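Local coordinates for protein 2-hydroxyhepta-2,4-diene-1,7-dioate isomerase (Mycobacterium marinum, PDB 3QDF) that binds zinc and probably acts as an isomerase or acetylpyruvate hydrolase of the fumarylacetoacetate hydrolase family, at residues 16-21 with 60-65. Residues are numbered along the deposited sequence; the frame is centred on the assembly and turned at random.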
loop_
_atom_site.group_PDB
_atom_site.type_symbol
_atom_site.label_atom_id
_atom_site.label_comp_id
_atom_site.label_asym_id
_atom_site.label_seq_id
_atom_site.Cartn_x
_atom_site.Cartn_y
_atom_site.Cartn_z
ATOM N N VAL A 16 15.275 14.376 1.463
ATOM C CA VAL A 16 14.380 13.222 1.582
ATOM C C VAL A 16 14.583 12.579 2.957
ATOM O O VAL A 16 15.707 12.239 3.313
ATOM C CB VAL A 16 14.651 12.184 0.438
ATOM C CG1 VAL A 16 13.812 10.905 0.617
ATOM C CG2 VAL A 16 14.389 12.813 -0.948
ATOM N N ALA A 17 13.494 12.413 3.712
ATOM C CA ALA A 17 13.544 11.828 5.055
ATOM C C ALA A 17 12.251 11.092 5.438
ATOM O O ALA A 17 11.169 11.373 4.910
ATOM C CB ALA A 17 13.850 12.923 6.097
ATOM N N PHE A 18 12.377 10.158 6.377
ATOM C CA PHE A 18 11.220 9.628 7.088
ATOM C C PHE A 18 10.675 10.742 7.975
ATOM O O PHE A 18 11.423 11.664 8.378
ATOM C CB PHE A 18 11.606 8.407 7.935
ATOM C CG PHE A 18 11.693 7.119 7.151
ATOM C CD1 PHE A 18 10.541 6.407 6.819
ATOM C CD2 PHE A 18 12.930 6.619 6.754
ATOM C CE1 PHE A 18 10.612 5.213 6.096
ATOM C CE2 PHE A 18 13.025 5.417 6.036
ATOM C CZ PHE A 18 11.868 4.712 5.705
ATOM N N ALA A 19 9.381 10.665 8.266
ATOM C CA ALA A 19 8.730 11.651 9.123
ATOM C C ALA A 19 7.571 11.061 9.888
ATOM O O ALA A 19 6.883 10.184 9.397
ATOM C CB ALA A 19 8.257 12.868 8.306
ATOM N N SER A 20 7.350 11.560 11.099
ATOM C CA SER A 20 6.091 11.311 11.788
ATOM C C SER A 20 5.093 12.375 11.346
ATOM O O SER A 20 5.321 13.578 11.543
ATOM C CB SER A 20 6.263 11.369 13.295
ATOM O OG SER A 20 5.050 11.057 13.946
ATOM N N ILE A 21 3.993 11.923 10.753
ATOM C CA ILE A 21 2.973 12.811 10.207
ATOM C C ILE A 21 1.865 12.970 11.247
ATOM O O ILE A 21 1.085 12.051 11.488
ATOM C CB ILE A 21 2.393 12.270 8.865
ATOM C CG1 ILE A 21 3.504 11.878 7.874
ATOM C CG2 ILE A 21 1.368 13.251 8.270
ATOM C CD1 ILE A 21 4.444 12.982 7.492
ATOM N N ALA A 60 6.048 7.805 -1.411
ATOM C CA ALA A 60 5.713 6.443 -0.978
ATOM C C ALA A 60 6.372 6.254 0.383
ATOM O O ALA A 60 7.527 6.687 0.576
ATOM C CB ALA A 60 6.211 5.407 -1.970
ATOM N N PRO A 61 5.635 5.667 1.351
ATOM C CA PRO A 61 6.088 5.718 2.753
ATOM C C PRO A 61 7.222 4.742 3.066
ATOM O O PRO A 61 7.789 4.765 4.177
ATOM C CB PRO A 61 4.830 5.360 3.543
ATOM C CG PRO A 61 4.022 4.498 2.588
ATOM C CD PRO A 61 4.303 5.035 1.217
ATOM N N ILE A 62 7.569 3.907 2.092
ATOM C CA ILE A 62 8.601 2.917 2.296
ATOM C C ILE A 62 9.365 2.565 1.013
ATOM O O ILE A 62 8.840 2.685 -0.092
ATOM C CB ILE A 62 8.003 1.654 3.005
ATOM C CG1 ILE A 62 9.064 0.994 3.856
ATOM C CG2 ILE A 62 7.260 0.708 2.039
ATOM C CD1 ILE A 62 9.206 1.659 5.152
ATOM N N LEU A 63 10.623 2.170 1.176
ATOM C CA LEU A 63 11.422 1.639 0.058
ATOM C C LEU A 63 11.486 0.126 0.210
ATOM O O LEU A 63 12.388 -0.405 0.867
ATOM C CB LEU A 63 12.824 2.265 0.090
ATOM C CG LEU A 63 12.872 3.776 -0.215
ATOM C CD1 LEU A 63 14.320 4.264 -0.190
ATOM C CD2 LEU A 63 12.197 4.128 -1.571
ATOM N N ALA A 64 10.495 -0.574 -0.321
ATOM C CA ALA A 64 10.405 -2.008 -0.090
ATOM C C ALA A 64 11.375 -2.789 -0.982
ATOM O O ALA A 64 11.521 -2.477 -2.171
ATOM C CB ALA A 64 8.979 -2.482 -0.337
ATOM N N SER A 65 11.991 -3.838 -0.445
ATOM C CA SER A 65 12.807 -4.700 -1.288
ATOM C C SER A 65 11.932 -5.556 -2.194
ATOM O O SER A 65 12.344 -5.946 -3.300
ATOM C CB SER A 65 13.756 -5.592 -0.466
ATOM O OG SER A 65 13.078 -6.737 0.064
#
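A single aromatic side chain, Phe18, bridges strand 15-22 and the loop that leads from strand 57-59 to strand 67-70, in a small, mostly buried contact of one ring with a methyl and a backbone carbonyl; it buries 89 Å² in all, and no hydrogen bond links the two segments. The ring reaches the loop with its CE1 corner. Ile62 meets it at the ring edge, close to the ring plane: its CD1 methyl lies 3.9 Å from Phe18 CE1 and 4.1 Å from Phe18 CZ. The carbonyl oxygen of Pro61 comes in obliquely, 3.4 Å from Phe18 CE1; the weakly positive rim of the ring may make this approach mildly favourable. With CG anti to the carbonyl carbon (chi1 -81°) the ring extends toward the loop, while the nearest CA atoms, those of Phe18 and Pro61, stay 7.8 Å apart. Strand 15-22 forms a hairpin with strand 6-12 in the Rv2993c-like N-terminal region; strand 57-59 also pairs with 6-12, and the loop carries the chain on to strand 67-70 of the fumarylacetoacetate hydrolase-type part. Leu7, Arg9, Ile36 and Pro40 also touch Phe18. On the loop side, Ile181 of strand 175-182 packs against both Pro61 and Ile62, and Phe41 adds a further contact to Ile62.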